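Local coordinates for protein alpha-1,2-Mannosidase (Trichoderma reesei, PDB 1HCU) that probably trims alpha-1,2-linked mannose residues from high-mannose N-glycans, as a calcium-dependent glycoside hydrolase of family 47, at residues W27-H32 / D38-V43; D48-G53 / D448-W453; S56-G61 / N75-Y80; D423-G428 / S432-V437. All coordinates share one frame; numbering follows the deposited sequence.

Interaction 1. Residues W27-H32 / D38-V43; sequences WNAYHH and DDLHPV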
loop_
_atom_site.group_PDB
_atom_site.type_symbol
_atom_site.label_atom_id
_atom_site.label_comp_id
_atom_site.label_asym_id
_atom_site.label_seq_id
_atom_site.Cartn_x
_atom_site.Cartn_y
_atom_site.Cartn_z
ATOM N N TRP A 27 1.169 -19.386 -4.774
ATOM C CA TRP A 27 2.328 -19.433 -5.655
ATOM C C TRP A 27 2.290 -20.597 -6.643
ATOM O O TRP A 27 2.480 -20.397 -7.843
ATOM C CB TRP A 27 3.629 -19.502 -4.857
ATOM C CG TRP A 27 4.816 -19.668 -5.761
ATOM C CD1 TRP A 27 5.509 -20.822 -6.011
ATOM C CD2 TRP A 27 5.381 -18.668 -6.613
ATOM N NE1 TRP A 27 6.466 -20.599 -6.970
ATOM C CE2 TRP A 27 6.410 -19.285 -7.358
ATOM C CE3 TRP A 27 5.115 -17.309 -6.824
ATOM C CZ2 TRP A 27 7.174 -18.590 -8.301
ATOM C CZ3 TRP A 27 5.878 -16.615 -7.766
ATOM C CH2 TRP A 27 6.893 -17.259 -8.489
ATOM N N ASN A 28 2.062 -21.809 -6.135
ATOM C CA ASN A 28 1.991 -23.002 -6.983
ATOM C C ASN A 28 1.027 -22.749 -8.139
ATOM O O ASN A 28 1.353 -22.976 -9.310
ATOM C CB ASN A 28 1.483 -24.210 -6.187
ATOM C CG ASN A 28 2.465 -24.689 -5.132
ATOM O OD1 ASN A 28 2.121 -25.519 -4.292
ATOM N ND2 ASN A 28 3.687 -24.182 -5.175
ATOM N N ALA A 29 -0.169 -22.284 -7.796
ATOM C CA ALA A 29 -1.178 -22.012 -8.797
ATOM C C ALA A 29 -0.682 -20.949 -9.778
ATOM O O ALA A 29 -0.816 -21.111 -10.993
ATOM C CB ALA A 29 -2.467 -21.565 -8.130
ATOM N N TYR A 30 -0.107 -19.866 -9.263
ATOM C CA TYR A 30 0.385 -18.810 -10.144
ATOM C C TYR A 30 1.518 -19.297 -11.038
ATOM O O TYR A 30 1.548 -19.012 -12.232
ATOM C CB TYR A 30 0.861 -17.591 -9.334
ATOM C CG TYR A 30 1.710 -16.632 -10.143
ATOM C CD1 TYR A 30 3.102 -16.645 -10.045
ATOM C CD2 TYR A 30 1.129 -15.771 -11.074
ATOM C CE1 TYR A 30 3.896 -15.830 -10.858
ATOM C CE2 TYR A 30 1.916 -14.952 -11.894
ATOM C CZ TYR A 30 3.295 -14.991 -11.782
ATOM O OH TYR A 30 4.073 -14.220 -12.613
ATOM N N HIS A 31 2.448 -20.036 -10.448
ATOM C CA HIS A 31 3.594 -20.552 -11.184
ATOM C C HIS A 31 3.184 -21.493 -12.305
ATOM O O HIS A 31 3.748 -21.459 -13.397
ATOM C CB HIS A 31 4.536 -21.292 -10.231
ATOM C CG HIS A 31 5.793 -21.780 -10.882
ATOM N ND1 HIS A 31 6.568 -22.783 -10.341
ATOM C CD2 HIS A 31 6.419 -21.393 -12.018
ATOM C CE1 HIS A 31 7.616 -22.994 -11.119
ATOM N NE2 HIS A 31 7.549 -22.163 -12.144
ATOM N N HIS A 32 2.185 -22.323 -12.033
ATOM C CA HIS A 32 1.731 -23.298 -13.009
ATOM C C HIS A 32 0.781 -22.806 -14.097
ATOM O O HIS A 32 0.849 -23.282 -15.230
ATOM C CB HIS A 32 1.095 -24.488 -12.283
ATOM C CG HIS A 32 0.856 -25.671 -13.167
ATOM N ND1 HIS A 32 -0.036 -25.649 -14.219
ATOM C CD2 HIS A 32 1.414 -26.905 -13.173
ATOM C CE1 HIS A 32 -0.017 -26.818 -14.834
ATOM N NE2 HIS A 32 0.854 -27.598 -14.220
ATOM N N ASP A 38 1.589 -11.408 -15.563
ATOM C CA ASP A 38 1.401 -10.645 -14.334
ATOM C C ASP A 38 0.512 -11.251 -13.251
ATOM O O ASP A 38 0.945 -11.394 -12.106
ATOM C CB ASP A 38 0.901 -9.230 -14.653
ATOM C CG ASP A 38 1.870 -8.450 -15.513
ATOM O OD1 ASP A 38 3.092 -8.505 -15.254
ATOM O OD2 ASP A 38 1.412 -7.769 -16.451
ATOM N N ASP A 39 -0.723 -11.601 -13.594
ATOM C CA ASP A 39 -1.640 -12.134 -12.592
ATOM C C ASP A 39 -2.380 -13.409 -12.984
ATOM O O ASP A 39 -2.635 -13.672 -14.155
ATOM C CB ASP A 39 -2.676 -11.071 -12.211
ATOM C CG ASP A 39 -2.046 -9.776 -11.742
ATOM O OD1 ASP A 39 -1.333 -9.788 -10.719
ATOM O OD2 ASP A 39 -2.264 -8.740 -12.397
ATOM N N LEU A 40 -2.744 -14.185 -11.971
ATOM C CA LEU A 40 -3.469 -15.427 -12.170
ATOM C C LEU A 40 -4.959 -15.269 -11.882
ATOM O O LEU A 40 -5.361 -14.533 -10.976
ATOM C CB LEU A 40 -2.919 -16.515 -11.251
ATOM C CG LEU A 40 -3.786 -17.778 -11.143
ATOM C CD1 LEU A 40 -3.560 -18.679 -12.359
ATOM C CD2 LEU A 40 -3.430 -18.519 -9.858
ATOM N N HIS A 41 -5.769 -15.958 -12.678
ATOM C CA HIS A 41 -7.211 -15.972 -12.494
ATOM C C HIS A 41 -7.446 -17.401 -12.035
ATOM O O HIS A 41 -7.576 -18.318 -12.847
ATOM C CB HIS A 41 -7.926 -15.672 -13.809
ATOM C CG HIS A 41 -7.689 -14.284 -14.313
ATOM N ND1 HIS A 41 -8.236 -13.811 -15.484
ATOM C CD2 HIS A 41 -6.965 -13.261 -13.800
ATOM C CE1 HIS A 41 -7.862 -12.559 -15.676
ATOM N NE2 HIS A 41 -7.090 -12.202 -14.667
ATOM N N PRO A 42 -7.475 -17.602 -10.709
ATOM C CA PRO A 42 -7.666 -18.870 -9.991
ATOM C C PRO A 42 -8.818 -19.793 -10.397
ATOM O O PRO A 42 -8.710 -21.009 -10.243
ATOM C CB PRO A 42 -7.746 -18.427 -8.527
ATOM C CG PRO A 42 -8.347 -17.068 -8.625
ATOM C CD PRO A 42 -7.603 -16.460 -9.784
ATOM N N VAL A 43 -9.912 -19.239 -10.910
ATOM C CA VAL A 43 -11.035 -20.082 -11.304
ATOM C C VAL A 43 -10.882 -20.584 -12.736
ATOM O O VAL A 43 -10.816 -21.791 -12.986
ATOM C CB VAL A 43 -12.375 -19.341 -11.196
ATOM C CG1 VAL A 43 -13.520 -20.320 -11.452
ATOM C CG2 VAL A 43 -12.513 -18.704 -9.821
#

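Interaction 2. Residues D48-G53 / D448-W453; sequences DDERNG and DMESFW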
loop_
_atom_site.group_PDB
_atom_site.type_symbol
_atom_site.label_atom_id
_atom_site.label_comp_id
_atom_site.label_asym_id
_atom_site.label_seq_id
_atom_site.Cartn_x
_atom_site.Cartn_y
_atom_site.Cartn_z
ATOM N N ASP A 48 -3.648 -12.506 -16.956
ATOM C CA ASP A 48 -3.747 -11.194 -17.569
ATOM C C ASP A 48 -2.393 -10.522 -17.421
ATOM O O ASP A 48 -1.524 -11.017 -16.695
ATOM C CB ASP A 48 -4.841 -10.346 -16.904
ATOM C CG ASP A 48 -4.463 -9.858 -15.512
ATOM O OD1 ASP A 48 -5.271 -10.071 -14.581
ATOM O OD2 ASP A 48 -3.380 -9.247 -15.339
ATOM N N ASP A 49 -2.210 -9.412 -18.126
ATOM C CA ASP A 49 -0.975 -8.649 -18.042
ATOM C C ASP A 49 -1.267 -7.164 -17.779
ATOM O O ASP A 49 -0.819 -6.295 -18.531
ATOM C CB ASP A 49 -0.153 -8.827 -19.324
ATOM C CG ASP A 49 0.614 -10.148 -19.351
ATOM O OD1 ASP A 49 1.336 -10.437 -18.373
ATOM O OD2 ASP A 49 0.507 -10.896 -20.351
ATOM N N GLU A 50 -2.019 -6.885 -16.709
ATOM C CA GLU A 50 -2.380 -5.510 -16.328
ATOM C C GLU A 50 -1.145 -4.695 -15.980
ATOM O O GLU A 50 -1.156 -3.470 -16.050
ATOM C CB GLU A 50 -3.305 -5.489 -15.101
ATOM C CG GLU A 50 -4.641 -6.189 -15.270
ATOM C CD GLU A 50 -5.527 -6.078 -14.021
ATOM O OE1 GLU A 50 -5.051 -6.402 -12.904
ATOM O OE2 GLU A 50 -6.702 -5.671 -14.160
ATOM N N ARG A 51 -0.087 -5.390 -15.588
ATOM C CA ARG A 51 1.154 -4.739 -15.200
ATOM C C ARG A 51 2.163 -4.754 -16.345
ATOM O O ARG A 51 3.351 -5.023 -16.144
ATOM C CB ARG A 51 1.729 -5.444 -13.970
ATOM C CG ARG A 51 1.959 -4.557 -12.742
ATOM C CD ARG A 51 0.720 -3.746 -12.339
ATOM N NE ARG A 51 0.609 -2.523 -13.130
ATOM C CZ ARG A 51 -0.473 -1.757 -13.189
ATOM N NH1 ARG A 51 -1.562 -2.076 -12.495
ATOM N NH2 ARG A 51 -0.472 -0.684 -13.968
ATOM N N ASN A 52 1.678 -4.487 -17.552
ATOM C CA ASN A 52 2.537 -4.434 -18.730
ATOM C C ASN A 52 3.260 -5.741 -19.092
ATOM O O ASN A 52 4.192 -5.737 -19.893
ATOM C CB ASN A 52 3.552 -3.297 -18.562
ATOM C CG ASN A 52 2.881 -1.953 -18.363
ATOM O OD1 ASN A 52 2.181 -1.466 -19.243
ATOM N ND2 ASN A 52 3.077 -1.357 -17.195
ATOM N N GLY A 53 2.835 -6.851 -18.497
ATOM C CA GLY A 53 3.434 -8.132 -18.816
ATOM C C GLY A 53 4.864 -8.392 -18.370
ATOM O O GLY A 53 5.557 -9.224 -18.965
ATOM N N ASP A 448 -9.944 -13.475 -9.944
ATOM C CA ASP A 448 -8.762 -12.628 -10.056
ATOM C C ASP A 448 -7.947 -12.643 -8.766
ATOM O O ASP A 448 -8.496 -12.646 -7.670
ATOM C CB ASP A 448 -9.162 -11.195 -10.408
ATOM C CG ASP A 448 -7.971 -10.252 -10.447
ATOM O OD1 ASP A 448 -7.030 -10.488 -11.238
ATOM O OD2 ASP A 448 -7.977 -9.269 -9.677
ATOM N N MET A 449 -6.629 -12.675 -8.913
ATOM C CA MET A 449 -5.723 -12.701 -7.775
ATOM C C MET A 449 -4.629 -11.657 -8.005
ATOM O O MET A 449 -3.603 -11.933 -8.626
ATOM C CB MET A 449 -5.124 -14.107 -7.622
ATOM C CG MET A 449 -4.225 -14.288 -6.409
ATOM S SD MET A 449 -3.985 -16.046 -5.934
ATOM C CE MET A 449 -2.491 -16.444 -6.810
ATOM N N GLU A 450 -4.873 -10.452 -7.504
ATOM C CA GLU A 450 -3.942 -9.340 -7.646
ATOM C C GLU A 450 -2.583 -9.635 -7.023
ATOM O O GLU A 450 -2.485 -10.370 -6.037
ATOM C CB GLU A 450 -4.543 -8.091 -7.012
ATOM C CG GLU A 450 -5.790 -7.603 -7.718
ATOM C CD GLU A 450 -5.478 -6.820 -8.971
ATOM O OE1 GLU A 450 -6.414 -6.575 -9.762
ATOM O OE2 GLU A 450 -4.302 -6.439 -9.165
ATOM N N SER A 451 -1.539 -9.038 -7.590
ATOM C CA SER A 451 -0.188 -9.259 -7.091
ATOM C C SER A 451 0.016 -8.817 -5.635
ATOM O O SER A 451 0.776 -9.452 -4.901
ATOM C CB SER A 451 0.839 -8.574 -8.012
ATOM O OG SER A 451 0.772 -7.162 -7.930
ATOM N N PHE A 452 -0.654 -7.745 -5.206
ATOM C CA PHE A 452 -0.483 -7.299 -3.822
ATOM C C PHE A 452 -0.962 -8.347 -2.800
ATOM O O PHE A 452 -0.719 -8.222 -1.601
ATOM C CB PHE A 452 -1.160 -5.934 -3.594
ATOM C CG PHE A 452 -2.587 -5.860 -4.069
ATOM C CD1 PHE A 452 -3.572 -6.621 -3.461
ATOM C CD2 PHE A 452 -2.948 -4.994 -5.101
ATOM C CE1 PHE A 452 -4.896 -6.526 -3.863
ATOM C CE2 PHE A 452 -4.275 -4.891 -5.514
ATOM C CZ PHE A 452 -5.254 -5.659 -4.891
ATOM N N TRP A 453 -1.639 -9.387 -3.277
ATOM C CA TRP A 453 -2.067 -10.458 -2.384
ATOM C C TRP A 453 -0.754 -11.085 -1.904
ATOM O O TRP A 453 -0.568 -11.325 -0.711
ATOM C CB TRP A 453 -2.910 -11.472 -3.151
ATOM C CG TRP A 453 -3.180 -12.766 -2.433
ATOM C CD1 TRP A 453 -2.861 -14.019 -2.872
ATOM C CD2 TRP A 453 -3.881 -12.945 -1.191
ATOM N NE1 TRP A 453 -3.321 -14.966 -1.988
ATOM C CE2 TRP A 453 -3.950 -14.336 -0.948
ATOM C CE3 TRP A 453 -4.459 -12.066 -0.265
ATOM C CZ2 TRP A 453 -4.575 -14.871 0.183
ATOM C CZ3 TRP A 453 -5.081 -12.596 0.860
ATOM C CH2 TRP A 453 -5.133 -13.990 1.074
HETATM O O HOH W 1 -5.038 -8.944 -11.864
HETATM O O HOH W 2 -2.500 -4.786 -11.143
#

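Interaction 3. Residues S56-G61 / N75-Y80; sequences SSAIDG and NTILQY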
loop_
_atom_site.group_PDB
_atom_site.type_symbol
_atom_site.label_atom_id
_atom_site.label_comp_id
_atom_site.label_asym_id
_atom_site.label_seq_id
_atom_site.Cartn_x
_atom_site.Cartn_y
_atom_site.Cartn_z
ATOM N N SER A 56 4.303 -9.175 -12.877
ATOM C CA SER A 56 3.894 -8.517 -11.649
ATOM C C SER A 56 3.896 -9.405 -10.391
ATOM O O SER A 56 4.650 -9.145 -9.449
ATOM C CB SER A 56 2.500 -7.908 -11.864
ATOM O OG SER A 56 2.140 -7.050 -10.802
ATOM N N SER A 57 3.065 -10.446 -10.373
ATOM C CA SER A 57 2.990 -11.334 -9.212
ATOM C C SER A 57 4.328 -11.943 -8.787
ATOM O O SER A 57 4.570 -12.133 -7.597
ATOM C CB SER A 57 1.975 -12.461 -9.456
ATOM O OG SER A 57 0.656 -11.952 -9.523
ATOM N N ALA A 58 5.196 -12.255 -9.742
ATOM C CA ALA A 58 6.491 -12.847 -9.387
ATOM C C ALA A 58 7.396 -11.862 -8.648
ATOM O O ALA A 58 8.037 -12.223 -7.668
ATOM C CB ALA A 58 7.203 -13.371 -10.643
ATOM N N ILE A 59 7.439 -10.617 -9.113
ATOM C CA ILE A 59 8.281 -9.596 -8.488
ATOM C C ILE A 59 7.708 -9.119 -7.154
ATOM O O ILE A 59 8.432 -8.957 -6.170
ATOM C CB ILE A 59 8.454 -8.380 -9.425
ATOM C CG1 ILE A 59 8.995 -8.844 -10.785
ATOM C CG2 ILE A 59 9.394 -7.359 -8.796
ATOM C CD1 ILE A 59 10.331 -9.574 -10.708
ATOM N N ASP A 60 6.399 -8.907 -7.132
ATOM C CA ASP A 60 5.706 -8.453 -5.938
ATOM C C ASP A 60 5.775 -9.470 -4.788
ATOM O O ASP A 60 5.813 -9.081 -3.623
ATOM C CB ASP A 60 4.248 -8.148 -6.292
ATOM C CG ASP A 60 3.846 -6.726 -5.945
ATOM O OD1 ASP A 60 4.752 -5.890 -5.733
ATOM O OD2 ASP A 60 2.626 -6.441 -5.896
ATOM N N GLY A 61 5.817 -10.762 -5.113
ATOM C CA GLY A 61 5.872 -11.778 -4.069
ATOM C C GLY A 61 7.268 -12.226 -3.652
ATOM O O GLY A 61 7.445 -12.887 -2.624
ATOM N N ASN A 75 14.590 -18.852 -5.503
ATOM C CA ASN A 75 15.490 -19.207 -6.580
ATOM C C ASN A 75 14.789 -19.137 -7.937
ATOM O O ASN A 75 15.361 -18.642 -8.907
ATOM C CB ASN A 75 16.063 -20.603 -6.335
ATOM C CG ASN A 75 16.870 -21.114 -7.511
ATOM O OD1 ASN A 75 16.328 -21.749 -8.426
ATOM N ND2 ASN A 75 18.173 -20.824 -7.509
ATOM N N THR A 76 13.548 -19.617 -7.998
ATOM C CA THR A 76 12.786 -19.607 -9.244
ATOM C C THR A 76 12.647 -18.193 -9.806
ATOM O O THR A 76 12.846 -17.967 -11.001
ATOM C CB THR A 76 11.368 -20.200 -9.041
ATOM O OG1 THR A 76 11.470 -21.522 -8.500
ATOM C CG2 THR A 76 10.617 -20.266 -10.363
ATOM N N ILE A 77 12.308 -17.245 -8.936
ATOM C CA ILE A 77 12.119 -15.851 -9.333
ATOM C C ILE A 77 13.445 -15.196 -9.700
ATOM O O ILE A 77 13.542 -14.504 -10.712
ATOM C CB ILE A 77 11.419 -15.045 -8.198
ATOM C CG1 ILE A 77 10.108 -15.743 -7.807
ATOM C CG2 ILE A 77 11.095 -13.629 -8.675
ATOM C CD1 ILE A 77 9.390 -15.126 -6.621
ATOM N N LEU A 78 14.468 -15.424 -8.886
ATOM C CA LEU A 78 15.781 -14.860 -9.158
ATOM C C LEU A 78 16.291 -15.283 -10.542
ATOM O O LEU A 78 16.917 -14.491 -11.244
ATOM C CB LEU A 78 16.774 -15.278 -8.066
ATOM C CG LEU A 78 16.580 -14.659 -6.675
ATOM C CD1 LEU A 78 17.627 -15.200 -5.734
ATOM C CD2 LEU A 78 16.695 -13.146 -6.747
ATOM N N GLN A 79 16.013 -16.519 -10.944
ATOM C CA GLN A 79 16.452 -17.005 -12.254
ATOM C C GLN A 79 15.699 -16.291 -13.373
ATOM O O GLN A 79 16.202 -16.146 -14.490
ATOM C CB GLN A 79 16.212 -18.511 -12.362
ATOM C CG GLN A 79 17.015 -19.336 -11.385
ATOM C CD GLN A 79 18.374 -19.707 -11.924
ATOM O OE1 GLN A 79 19.173 -18.843 -12.291
ATOM N NE2 GLN A 79 18.645 -21.004 -11.982
ATOM N N TYR A 80 14.488 -15.846 -13.059
ATOM C CA TYR A 80 13.640 -15.156 -14.019
ATOM C C TYR A 80 13.980 -13.668 -14.208
ATOM O O TYR A 80 13.968 -13.170 -15.338
ATOM C CB TYR A 80 12.176 -15.311 -13.592
ATOM C CG TYR A 80 11.197 -14.456 -14.365
ATOM C CD1 TYR A 80 10.446 -13.474 -13.720
ATOM C CD2 TYR A 80 11.020 -14.626 -15.740
ATOM C CE1 TYR A 80 9.542 -12.682 -14.421
ATOM C CE2 TYR A 80 10.118 -13.837 -16.456
ATOM C CZ TYR A 80 9.384 -12.869 -15.787
ATOM O OH TYR A 80 8.477 -12.091 -16.476
#

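Interaction 4. Residues D423-G428 / S432-V437; sequences DACRAG and SSINDV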
loop_
_atom_site.group_PDB
_atom_site.type_symbol
_atom_site.label_atom_id
_atom_site.label_comp_id
_atom_site.label_asym_id
_atom_site.label_seq_id
_atom_site.Cartn_x
_atom_site.Cartn_y
_atom_site.Cartn_z
ATOM N N ASP A 423 -11.687 -18.189 4.072
ATOM C CA ASP A 423 -12.896 -19.004 4.042
ATOM C C ASP A 423 -13.823 -18.576 2.900
ATOM O O ASP A 423 -14.520 -19.407 2.320
ATOM C CB ASP A 423 -13.657 -18.928 5.375
ATOM C CG ASP A 423 -12.910 -19.597 6.522
ATOM O OD1 ASP A 423 -12.236 -20.622 6.290
ATOM O OD2 ASP A 423 -13.014 -19.109 7.664
ATOM N N ALA A 424 -13.826 -17.288 2.569
ATOM C CA ALA A 424 -14.691 -16.802 1.499
ATOM C C ALA A 424 -13.963 -16.595 0.173
ATOM O O ALA A 424 -14.548 -16.778 -0.892
ATOM C CB ALA A 424 -15.374 -15.510 1.927
ATOM N N CYS A 425 -12.685 -16.234 0.235
ATOM C CA CYS A 425 -11.916 -15.988 -0.978
ATOM C C CYS A 425 -11.242 -17.219 -1.577
ATOM O O CYS A 425 -10.768 -17.185 -2.716
ATOM C CB CYS A 425 -10.899 -14.881 -0.720
ATOM S SG CYS A 425 -11.682 -13.311 -0.325
ATOM N N ARG A 426 -11.197 -18.305 -0.811
ATOM C CA ARG A 426 -10.633 -19.558 -1.292
ATOM C C ARG A 426 -11.422 -19.847 -2.574
ATOM O O ARG A 426 -12.647 -19.920 -2.543
ATOM C CB ARG A 426 -10.881 -20.651 -0.242
ATOM C CG ARG A 426 -10.479 -22.078 -0.602
ATOM C CD ARG A 426 -8.980 -22.300 -0.600
ATOM N NE ARG A 426 -8.450 -22.325 -1.957
ATOM C CZ ARG A 426 -8.556 -23.350 -2.795
ATOM N NH1 ARG A 426 -9.166 -24.468 -2.428
ATOM N NH2 ARG A 426 -8.069 -23.244 -4.023
ATOM N N ALA A 427 -10.735 -19.973 -3.704
ATOM C CA ALA A 427 -11.413 -20.239 -4.976
ATOM C C ALA A 427 -10.513 -20.934 -5.991
ATOM O O ALA A 427 -9.332 -20.612 -6.117
ATOM C CB ALA A 427 -11.938 -18.933 -5.568
ATOM N N GLY A 428 -11.082 -21.885 -6.725
ATOM C CA GLY A 428 -10.316 -22.607 -7.730
ATOM C C GLY A 428 -8.973 -23.100 -7.240
ATOM O O GLY A 428 -8.910 -23.826 -6.259
ATOM N N SER A 432 -9.271 -15.612 -4.617
ATOM C CA SER A 432 -9.746 -14.634 -5.572
ATOM C C SER A 432 -10.594 -13.536 -4.956
ATOM O O SER A 432 -11.082 -13.658 -3.833
ATOM C CB SER A 432 -10.562 -15.353 -6.656
ATOM O OG SER A 432 -11.261 -14.437 -7.478
ATOM N N SER A 433 -10.756 -12.460 -5.716
ATOM C CA SER A 433 -11.572 -11.331 -5.308
ATOM C C SER A 433 -12.993 -11.861 -5.232
ATOM O O SER A 433 -13.359 -12.776 -5.973
ATOM C CB SER A 433 -11.516 -10.225 -6.364
ATOM O OG SER A 433 -10.183 -9.904 -6.709
ATOM N N ILE A 434 -13.789 -11.276 -4.345
ATOM C CA ILE A 434 -15.174 -11.687 -4.162
ATOM C C ILE A 434 -16.156 -10.549 -4.429
ATOM O O ILE A 434 -15.840 -9.376 -4.215
ATOM C CB ILE A 434 -15.395 -12.237 -2.746
ATOM C CG1 ILE A 434 -14.839 -11.252 -1.707
ATOM C CG2 ILE A 434 -14.739 -13.599 -2.630
ATOM C CD1 ILE A 434 -15.152 -11.616 -0.268
ATOM N N ASN A 435 -17.357 -10.911 -4.875
ATOM C CA ASN A 435 -18.391 -9.944 -5.221
ATOM C C ASN A 435 -19.146 -9.227 -4.104
ATOM O O ASN A 435 -19.243 -8.003 -4.111
ATOM C CB ASN A 435 -19.421 -10.599 -6.148
ATOM C CG ASN A 435 -18.804 -11.125 -7.431
ATOM O OD1 ASN A 435 -18.029 -10.434 -8.091
ATOM N ND2 ASN A 435 -19.155 -12.349 -7.795
ATOM N N ASP A 436 -19.698 -9.971 -3.154
ATOM C CA ASP A 436 -20.474 -9.341 -2.098
ATOM C C ASP A 436 -20.026 -9.719 -0.700
ATOM O O ASP A 436 -20.260 -10.832 -0.228
ATOM C CB ASP A 436 -21.941 -9.701 -2.261
ATOM C CG ASP A 436 -22.859 -8.752 -1.529
ATOM O OD1 ASP A 436 -22.447 -8.177 -0.495
ATOM O OD2 ASP A 436 -24.008 -8.594 -1.990
ATOM N N VAL A 437 -19.408 -8.760 -0.034
ATOM C CA VAL A 437 -18.899 -8.935 1.307
ATOM C C VAL A 437 -20.011 -9.052 2.350
ATOM O O VAL A 437 -19.842 -9.703 3.386
ATOM C CB VAL A 437 -17.953 -7.765 1.633
ATOM C CG1 VAL A 437 -18.493 -6.922 2.767
ATOM C CG2 VAL A 437 -16.569 -8.300 1.899
#

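Interaction 1. Residues W27-H32 / D38-V43
Asp-38 O is gripped by both the backbone N and the OG of Ser-57, while Tyr-30 CE2 touches it obliquely at 3.7 Å. The contact joins helix 13-33 to strand 39-41, the first strand of a small antiparallel beta hairpin, in the (alpha/alpha)7 barrel of family 47. Asp-38 and Asp-39 together face Asp-48 on the partner strand, which makes a classic beta bulge at the start of the strand.

All the touching residues are buried, and most of the packing is apolar. The side chains of Tyr-30 and Leu-40 run past one another in opposite senses. Leu-40 CB meets the edge of the ring, near its plane, 4.1 Å from Tyr-30 CD2. The tyrosine CG is anti to the backbone N (chi1 165°), which carries the ring along the strand toward Asp-38. The phenol then ends in a hydrogen bond from Tyr-30 OH to His-37 O, which ties the side chain to the residue just before the strand segment.

Leu-40 reaches into the helix with both its branches. Its CG is anti to the backbone N (chi1 167°), which directs both methyls at the helix. Leu-40 CD2 presses on Ala-29 CB at 3.6 Å. The same methyl sits 3.6 Å from Tyr-30 N, against the helix backbone. The other branch, Leu-40 CD1, rests 3.9 Å from Ala-29 O.

Interaction 2. Residues D48-G53 / D448-W453
This is a water-bridged contact between acidic side chains at the protein surface. Asp-48, at the end of strand 46-48, and Glu-50, in the loop after it, face Asp-448 and Glu-450, just before helix 451-465. Two like-charged pairs approach each other directly. Asp-48 OD1 is 3.8 Å from Asp-448 OD1, and Glu-50 OE1 is 3.4 Å from Glu-450 OE1. In each pair the side chains cross at about a right angle, and the Glu-50 and Glu-450 carboxylate planes are 36° apart.

Two waters lie between the segments. Water 1 can donate to Glu-50 OE1 at 2.7 Å and to Asp-448 OD1 at 2.6 Å. Both bonds need not be made at once, because other acceptors compete for its protons. Water 2 accepts from Arg-51 NH1 at 3.2 Å and donates to Glu-450 OE2 at 3.1 Å, which links the arginine to the acidic group through water.

The loop is shaped by an Asx turn. Asp-48 CG sits between the backbone N and the carbonyl carbon (chi1 72°), so its OD2 turns back to the chain. Glu-50 N donates to Asp-48 OD2 at 3.1 Å with a nearly straight bond (166°), on the anti side and out of the carboxylate plane. A type I beta turn from Asp-49 to Asn-52 overlaps it. Asp-48 OD1 has a further partner in His-41 NE2.

Glu-450 CB lies over one face of the Phe-452 ring, near its rim. The Glu-450 side chain is about 8 Å from that of Glu-100, a predicted proton donor.

Interaction 3. Residues S56-G61 / N75-Y80
Ala-58 packs against Ile-77 and Tyr-80 where the successive helices 56-67 and 71-80 come together.

The closest approaches are methyl groups against a backbone carbonyl. Ile-77 CD1 lies 3.4 Å from Ala-58 O, and Ile-77 CG2 lies 3.5 Å from the same oxygen. The isoleucine straddles this oxygen because CG1 is anti to its own carbonyl carbon (chi1 -55°) while CG2 is anti to its backbone N. Both branches then point across the gap.

Side chain on side chain, the touch is lighter. Ala-58 CB meets Ile-77 CG2 at 4.4 Å and Tyr-80 CD1 at 4.5 Å, the methyl lying obliquely to the ring. Trp-27, on helix 13-33, also touches Ile-77.

The polar part lies with Tyr-80. Its OH donates to Trp-54 O, just before helix 56-67, and Phe-35 meets its ring edge to face. The phenol is therefore held at its far end.

The CA atoms of Ala-58 and Ile-77 are 6.4 Å apart, consistent with the small alanine side chain. Between the two segments the chemistry is purely van der Waals, so the fit of shapes rather than any directional bond holds these two turns together.

Interaction 4. Residues D423-G428 / S432-V437
Ser-432 N donates to Cys-425 O at 2.9 Å. These two residues flank a short beta hairpin, strands 426-427 and 430-431, which follows directly on helix 408-425. The bond therefore ties the end of the helix to the chain as it leaves the hairpin.

Around it the packing is close and mostly buried. Cys-425 CB lies 3.3 Å from Ser-432 O. Ile-434 packs against the sulfur: Cys-425 SG is 3.8 Å from Ile-434 CG2 and 3.9 Å from Ile-434 CD1. Ile-434 CG1 stands between the backbone N and the carbonyl carbon (chi1 50°), which leaves CG2 to face the helix end, 3.6 Å from Ala-424 O. On the hairpin side, Ala-427 CB meets Ser-432 CB at 4.0 Å.

Further out, Arg-426 NE donates to Ala-430 O, across the hairpin. The backbone of Ser-433 is hydrogen-bonded to those of Ser-446 and Asp-448. Ile-434 also has a backbone hydrogen bond to Tyr-388, and its side chain touches Tyr-388. Pro-42 touches Ser-432. The Ile-434 side chain is about 9 Å from that of Glu-353, a predicted proton donor.

The serine hydroxyl serves two partners. It accepts from Asp-448 N, and Ser-432 OG donates to Ser-433 O at 3.1 Å, in the carbonyl plane and on a lone pair.

Interactions 1, 2 and 3 form one connected patch: the centre of interaction 1 lies 10 Å from that of interaction 2 and 13 Å from that of interaction 3. Asp-38 joins them. Its OD2 bonds to Gly-53 N at 2.7 Å, and its OD1 to Ser-56 N at 2.8 Å. Ser-451 OG of interaction 2 hydrogen-bonds to Asp-60 OD2 of interaction 3 at 2.8 Å. Interaction 4 lies to one side, but Ser-433 N reaches Asp-448 O of interaction 2 at 3.0 Å, and Pro-42 CG of interaction 1 packs on Ser-432 CB at 3.4 Å. Interactions 2 and 4 both lie near predicted active-site residues. The Glu-450 side chain is also about 12 Å from the bound calcium.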